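Local coordinates for putative antibiotic biosynthesis monooxygenase (Bordetella bronchiseptica, PDB 3GZ7), which is probably a small monooxygenase of the antibiotic biosynthesis family, built as a dimeric alpha-beta barrel, whose own substrate is not established, at residues R52-V57 against L71-E76; V29-E34 against A65-T70. All coordinates share one frame; numbering follows the deposited sequence.

Contact 1 of 2, residues R52-V57 against L71-E76; sequences RGCHGV and LVVDWE
The indole of Trp75 lies against Cys54, whose SG stands over the face of the six-membered ring, 4.4 Å from its centroid and only 13° off the ring normal, a Cys sulfur-aromatic contact. Trp75 CG sits beside its own backbone N (chi1 -60°), which turns the ring toward the neighbouring strand; Cys54 CB touches CZ3, and the carbonyl oxygen of Arg52 meets the ring edge in its plane. Val73 CG1 covers a face too, off toward the rim, and also packs on the sulfur at 3.8 Å from Cys54 SG. Farther along, Val57 and Val73 point the same way side by side, while Val57 CG1 and Leu71 CD1 meet obliquely. These apolar groups share one side of the antiparallel hairpin of strands 54-62 and 68-75, the side covered by helix 34-49, where Phe48 packs on Val57, Leu71 and Val73. The ferredoxin-like subunit of this monooxygenase family has such a helix-covered sheet. The indole NE1 is hydrogen-bonded to Glu23, and His81 stacks on the ring. The pairing near the strand ends is carried by Glu76 N to Gly53 O, His55 N to Asp74 O, where the donor stands 40° out of the carbonyl plane, and Asp74 N to Gly56 O at 2.8 Å. On the other side of the sheet, Asp74 OD2 comes within 3.5 Å of Gly56 CA, and OD1 is bonded to Gln22. Beyond the last pair, the carboxylate of Glu76 reaches the edge of the His55 ring, the two planes nearly coplanar; the modelled separation of 2.4 Å from His55 NE2 to Glu76 OE2 is very short, so the exact geometry of this His-carboxylate hydrogen bond is doubtful.

Contact 2 of 2, residues V29-E34 against A65-T70; sequences VQPGRE and APQRYT
Gln67 lies across the loop at Val29, and of all the residues here it has the most surface buried by the contact. Its chain leaves CA with CG beside the backbone N (chi1 -65°) and then runs out extended, so that CB and CG pass over the carbonyl oxygen of Val29, CB at 3.5 Å from that O, and the end of the chain arrives beside the ring of Pro31. The backbone adds a hydrogen bond from Val29 N to Gln67 O at 2.9 Å, nearly straight at 170°. Gln67 lies in a type I turn from Ala65 to Arg68 that leads into strand 68-75, and Val29 comes just before a type II turn from Gln30 to Arg33, which leads from strand 21-28 into helix 34-49, with Arg33 at the N-cap. The contact thus ties the first strand-to-helix connection of the ferredoxin-like fold to the loop of the following hairpin. Glu34, in the first turn of the helix, points toward this loop. Its chain bends at chi2 (100°), which brings OE2 to 3.3 Å from Gln67 CG, the carboxylate standing almost perpendicular to the amide plane. Glu34 also meets Tyr69 at about a right angle: CG lies at the ring edge near its plane, and Glu34 CB is 3.4 Å from Tyr69 OH, whose hydrogen bond is made to Glu38. Val29 CG2 approaches CD1 of the same ring obliquely at 3.9 Å, and Phe37 meets the tyrosine edge-to-face.

In the fold
Contacts 1 and 2 both draw on strand 68-75, yet they sit at its two ends, their centres about 22 Å apart and on opposite sides of the chain's centre. Contact 1 is the more central: it is strand-to-strand pairing with a repeated backbone ladder, an apolar face under helix 34-49 and a polar fringe at the hairpin's end. Contact 2, farther out, joins two loops by a single backbone bond and packs the aliphatic parts of Gln67 and Glu34, with Val29 against the ring of Tyr69. Both are partly buried. Helix 34-49 is common to them, covering contact 1 with its later residues and supplying Glu34 of contact 2 at its start.

Contact 1 of 2, residues R52-V57 against L71-E76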
loop_
_atom_site.group_PDB
_atom_site.type_symbol
_atom_site.label_atom_id
_atom_site.label_comp_id
_atom_site.label_asym_id
_atom_site.label_seq_id
_atom_site.Cartn_x
_atom_site.Cartn_y
_atom_site.Cartn_z
ATOM N N ARG A 52 -10.343 -17.784 7.083
ATOM C CA ARG A 52 -11.653 -17.562 6.448
ATOM C C ARG A 52 -11.703 -16.283 5.589
ATOM O O ARG A 52 -11.417 -15.195 6.103
ATOM C CB ARG A 52 -12.695 -17.455 7.538
ATOM C CG ARG A 52 -14.115 -17.158 7.058
ATOM C CD ARG A 52 -15.053 -17.225 8.231
ATOM N NE ARG A 52 -16.391 -16.877 7.826
ATOM C CZ ARG A 52 -17.454 -16.981 8.606
ATOM N NH1 ARG A 52 -17.336 -17.428 9.853
ATOM N NH2 ARG A 52 -18.639 -16.633 8.122
ATOM N N GLY A 53 -12.012 -16.431 4.291
ATOM C CA GLY A 53 -12.106 -15.321 3.364
ATOM C C GLY A 53 -10.832 -14.624 2.909
ATOM O O GLY A 53 -10.912 -13.542 2.324
ATOM N N CYS A 54 -9.681 -15.217 3.221
ATOM C CA CYS A 54 -8.395 -14.747 2.778
ATOM C C CYS A 54 -8.064 -15.314 1.394
ATOM O O CYS A 54 -8.088 -16.536 1.217
ATOM C CB CYS A 54 -7.277 -15.182 3.756
ATOM S SG CYS A 54 -5.698 -14.364 3.451
ATOM N N HIS A 55 -7.744 -14.413 0.453
ATOM C CA HIS A 55 -7.313 -14.745 -0.904
ATOM C C HIS A 55 -5.954 -14.187 -1.284
ATOM O O HIS A 55 -5.718 -13.955 -2.451
ATOM C CB HIS A 55 -8.352 -14.238 -1.902
ATOM C CG HIS A 55 -9.717 -14.793 -1.636
ATOM N ND1 HIS A 55 -10.140 -15.998 -2.151
ATOM C CD2 HIS A 55 -10.718 -14.351 -0.839
ATOM C CE1 HIS A 55 -11.351 -16.265 -1.699
ATOM N NE2 HIS A 55 -11.722 -15.286 -0.891
ATOM N N GLY A 56 -5.046 -13.987 -0.324
ATOM C CA GLY A 56 -3.671 -13.591 -0.658
ATOM C C GLY A 56 -2.984 -12.768 0.426
ATOM O O GLY A 56 -3.668 -12.026 1.142
ATOM N N VAL A 57 -1.653 -12.948 0.524
ATOM C CA VAL A 57 -0.742 -12.289 1.447
ATOM C C VAL A 57 0.586 -11.918 0.741
ATOM O O VAL A 57 1.283 -12.779 0.175
ATOM C CB VAL A 57 -0.419 -13.222 2.622
ATOM C CG1 VAL A 57 0.456 -12.511 3.682
ATOM C CG2 VAL A 57 -1.699 -13.687 3.244
ATOM N N LEU A 71 2.604 -5.260 5.033
ATOM C CA LEU A 71 1.873 -6.498 4.715
ATOM C C LEU A 71 0.565 -6.116 4.050
ATOM O O LEU A 71 -0.168 -5.315 4.618
ATOM C CB LEU A 71 1.610 -7.337 5.954
ATOM C CG LEU A 71 1.254 -8.821 5.794
ATOM C CD1 LEU A 71 2.526 -9.666 5.434
ATOM C CD2 LEU A 71 0.593 -9.346 7.078
ATOM N N VAL A 72 0.290 -6.702 2.873
ATOM C CA VAL A 72 -0.982 -6.500 2.150
ATOM C C VAL A 72 -1.692 -7.840 2.086
ATOM O O VAL A 72 -1.139 -8.808 1.561
ATOM C CB VAL A 72 -0.732 -5.893 0.732
ATOM C CG1 VAL A 72 -2.052 -5.649 -0.041
ATOM C CG2 VAL A 72 0.087 -4.609 0.891
ATOM N N VAL A 73 -2.880 -7.909 2.716
ATOM C CA VAL A 73 -3.658 -9.143 2.841
ATOM C C VAL A 73 -4.997 -8.941 2.167
ATOM O O VAL A 73 -5.666 -7.952 2.427
ATOM C CB VAL A 73 -3.867 -9.563 4.317
ATOM C CG1 VAL A 73 -4.540 -10.900 4.391
ATOM C CG2 VAL A 73 -2.534 -9.609 5.051
ATOM N N ASP A 74 -5.372 -9.872 1.284
ATOM C CA ASP A 74 -6.661 -9.820 0.577
ATOM C C ASP A 74 -7.708 -10.559 1.375
ATOM O O ASP A 74 -7.530 -11.720 1.674
ATOM C CB ASP A 74 -6.533 -10.394 -0.834
ATOM C CG ASP A 74 -5.426 -9.701 -1.624
ATOM O OD1 ASP A 74 -5.534 -8.513 -1.952
ATOM O OD2 ASP A 74 -4.390 -10.335 -1.839
ATOM N N TRP A 75 -8.767 -9.823 1.743
ATOM C CA TRP A 75 -9.935 -10.298 2.471
ATOM C C TRP A 75 -11.209 -10.049 1.684
ATOM O O TRP A 75 -11.358 -9.044 1.002
ATOM C CB TRP A 75 -10.027 -9.598 3.842
ATOM C CG TRP A 75 -8.828 -9.816 4.773
ATOM C CD1 TRP A 75 -7.807 -8.915 5.055
ATOM C CD2 TRP A 75 -8.541 -10.994 5.542
ATOM N NE1 TRP A 75 -6.944 -9.468 5.963
ATOM C CE2 TRP A 75 -7.342 -10.751 6.249
ATOM C CE3 TRP A 75 -9.166 -12.245 5.676
ATOM C CZ2 TRP A 75 -6.775 -11.699 7.095
ATOM C CZ3 TRP A 75 -8.593 -13.188 6.496
ATOM C CH2 TRP A 75 -7.396 -12.916 7.193
ATOM N N GLU A 76 -12.159 -10.964 1.804
ATOM C CA GLU A 76 -13.485 -10.756 1.204
ATOM C C GLU A 76 -14.242 -9.619 1.862
ATOM O O GLU A 76 -14.882 -8.829 1.177
ATOM C CB GLU A 76 -14.324 -12.043 1.255
ATOM C CG GLU A 76 -13.892 -13.105 0.233
ATOM C CD GLU A 76 -14.521 -14.510 0.513
ATOM O OE1 GLU A 76 -15.562 -14.580 1.195
ATOM O OE2 GLU A 76 -13.977 -15.529 0.007
#

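Contact 2 of 2, residues V29-E34 against A65-T70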
loop_
_atom_site.group_PDB
_atom_site.type_symbol
_atom_site.label_atom_id
_atom_site.label_comp_id
_atom_site.label_asym_id
_atom_site.label_seq_id
_atom_site.Cartn_x
_atom_site.Cartn_y
_atom_site.Cartn_z
ATOM N N VAL A 29 10.191 -2.798 11.947
ATOM C CA VAL A 29 10.940 -3.897 12.503
ATOM C C VAL A 29 12.092 -3.307 13.331
ATOM O O VAL A 29 12.698 -2.318 12.951
ATOM C CB VAL A 29 11.473 -4.816 11.380
ATOM C CG1 VAL A 29 12.594 -5.645 11.837
ATOM C CG2 VAL A 29 10.367 -5.720 10.849
ATOM N N GLN A 30 12.363 -3.923 14.474
ATOM C CA GLN A 30 13.526 -3.612 15.299
ATOM C C GLN A 30 14.840 -3.741 14.489
ATOM O O GLN A 30 15.013 -4.696 13.704
ATOM C CB GLN A 30 13.580 -4.556 16.488
ATOM C CG GLN A 30 12.576 -4.311 17.533
ATOM C CD GLN A 30 12.760 -5.242 18.723
ATOM O OE1 GLN A 30 13.874 -5.420 19.201
ATOM N NE2 GLN A 30 11.664 -5.828 19.212
ATOM N N PRO A 31 15.778 -2.793 14.706
ATOM C CA PRO A 31 17.038 -2.759 13.963
ATOM C C PRO A 31 17.727 -4.103 14.003
ATOM O O PRO A 31 17.867 -4.672 15.083
ATOM C CB PRO A 31 17.873 -1.733 14.749
ATOM C CG PRO A 31 16.858 -0.835 15.426
ATOM C CD PRO A 31 15.685 -1.704 15.708
ATOM N N GLY A 32 18.149 -4.613 12.847
ATOM C CA GLY A 32 18.766 -5.920 12.792
ATOM C C GLY A 32 17.847 -7.134 12.716
ATOM O O GLY A 32 18.340 -8.242 12.563
ATOM N N ARG A 33 16.524 -6.964 12.797
ATOM C CA ARG A 33 15.597 -8.131 12.843
ATOM C C ARG A 33 14.871 -8.426 11.510
ATOM O O ARG A 33 13.926 -9.207 11.445
ATOM C CB ARG A 33 14.613 -7.967 14.011
ATOM C CG ARG A 33 15.345 -7.610 15.301
ATOM C CD ARG A 33 14.999 -8.467 16.490
ATOM N NE ARG A 33 15.206 -9.888 16.214
ATOM C CZ ARG A 33 14.664 -10.883 16.917
ATOM N NH1 ARG A 33 13.878 -10.633 17.967
ATOM N NH2 ARG A 33 14.907 -12.139 16.565
ATOM N N GLU A 34 15.366 -7.820 10.440
ATOM C CA GLU A 34 14.674 -7.803 9.181
ATOM C C GLU A 34 14.636 -9.191 8.571
ATOM O O GLU A 34 13.589 -9.629 8.128
ATOM C CB GLU A 34 15.333 -6.797 8.225
ATOM C CG GLU A 34 15.166 -5.363 8.586
ATOM C CD GLU A 34 16.364 -4.721 9.278
ATOM O OE1 GLU A 34 17.085 -5.394 10.043
ATOM O OE2 GLU A 34 16.554 -3.508 9.058
ATOM N N ALA A 65 13.210 3.528 4.018
ATOM C CA ALA A 65 13.256 3.160 5.423
ATOM C C ALA A 65 13.258 1.627 5.468
ATOM O O ALA A 65 12.215 0.995 5.650
ATOM C CB ALA A 65 12.049 3.746 6.146
ATOM N N PRO A 66 14.436 1.022 5.268
ATOM C CA PRO A 66 14.520 -0.434 5.174
ATOM C C PRO A 66 14.076 -1.274 6.384
ATOM O O PRO A 66 13.786 -2.462 6.212
ATOM C CB PRO A 66 16.004 -0.687 4.804
ATOM C CG PRO A 66 16.473 0.590 4.253
ATOM C CD PRO A 66 15.746 1.653 5.024
ATOM N N GLN A 67 13.962 -0.685 7.569
ATOM C CA GLN A 67 13.297 -1.380 8.661
ATOM C C GLN A 67 11.753 -1.357 8.521
ATOM O O GLN A 67 11.113 -1.988 9.320
ATOM C CB GLN A 67 13.669 -0.799 10.003
ATOM C CG GLN A 67 15.105 -0.942 10.431
ATOM C CD GLN A 67 15.427 0.019 11.560
ATOM O OE1 GLN A 67 14.636 0.198 12.495
ATOM N NE2 GLN A 67 16.579 0.645 11.479
ATOM N N ARG A 68 11.167 -0.648 7.524
ATOM C CA ARG A 68 9.728 -0.592 7.385
ATOM C C ARG A 68 9.261 -1.472 6.221
ATOM O O ARG A 68 9.876 -1.481 5.126
ATOM C CB ARG A 68 9.216 0.841 7.176
ATOM C CG ARG A 68 9.601 1.797 8.243
ATOM C CD ARG A 68 8.931 3.178 8.096
ATOM N NE ARG A 68 8.685 3.701 9.436
ATOM C CZ ARG A 68 7.644 3.355 10.213
ATOM N NH1 ARG A 68 6.685 2.555 9.772
ATOM N NH2 ARG A 68 7.543 3.847 11.439
ATOM N N TYR A 69 8.151 -2.169 6.492
ATOM C CA TYR A 69 7.532 -3.121 5.625
ATOM C C TYR A 69 6.017 -2.854 5.623
ATOM O O TYR A 69 5.476 -2.196 6.539
ATOM C CB TYR A 69 7.771 -4.554 6.118
ATOM C CG TYR A 69 9.199 -5.082 6.051
ATOM C CD1 TYR A 69 10.142 -4.799 7.050
ATOM C CD2 TYR A 69 9.586 -5.925 5.017
ATOM C CE1 TYR A 69 11.445 -5.320 6.980
ATOM C CE2 TYR A 69 10.854 -6.435 4.940
ATOM C CZ TYR A 69 11.780 -6.151 5.922
ATOM O OH TYR A 69 13.028 -6.715 5.792
ATOM N N THR A 70 5.346 -3.360 4.580
ATOM C CA THR A 70 3.907 -3.294 4.455
ATOM C C THR A 70 3.413 -4.708 4.142
ATOM O O THR A 70 3.762 -5.281 3.092
ATOM C CB THR A 70 3.466 -2.390 3.314
ATOM O OG1 THR A 70 4.127 -1.140 3.407
ATOM C CG2 THR A 70 1.965 -2.166 3.302
#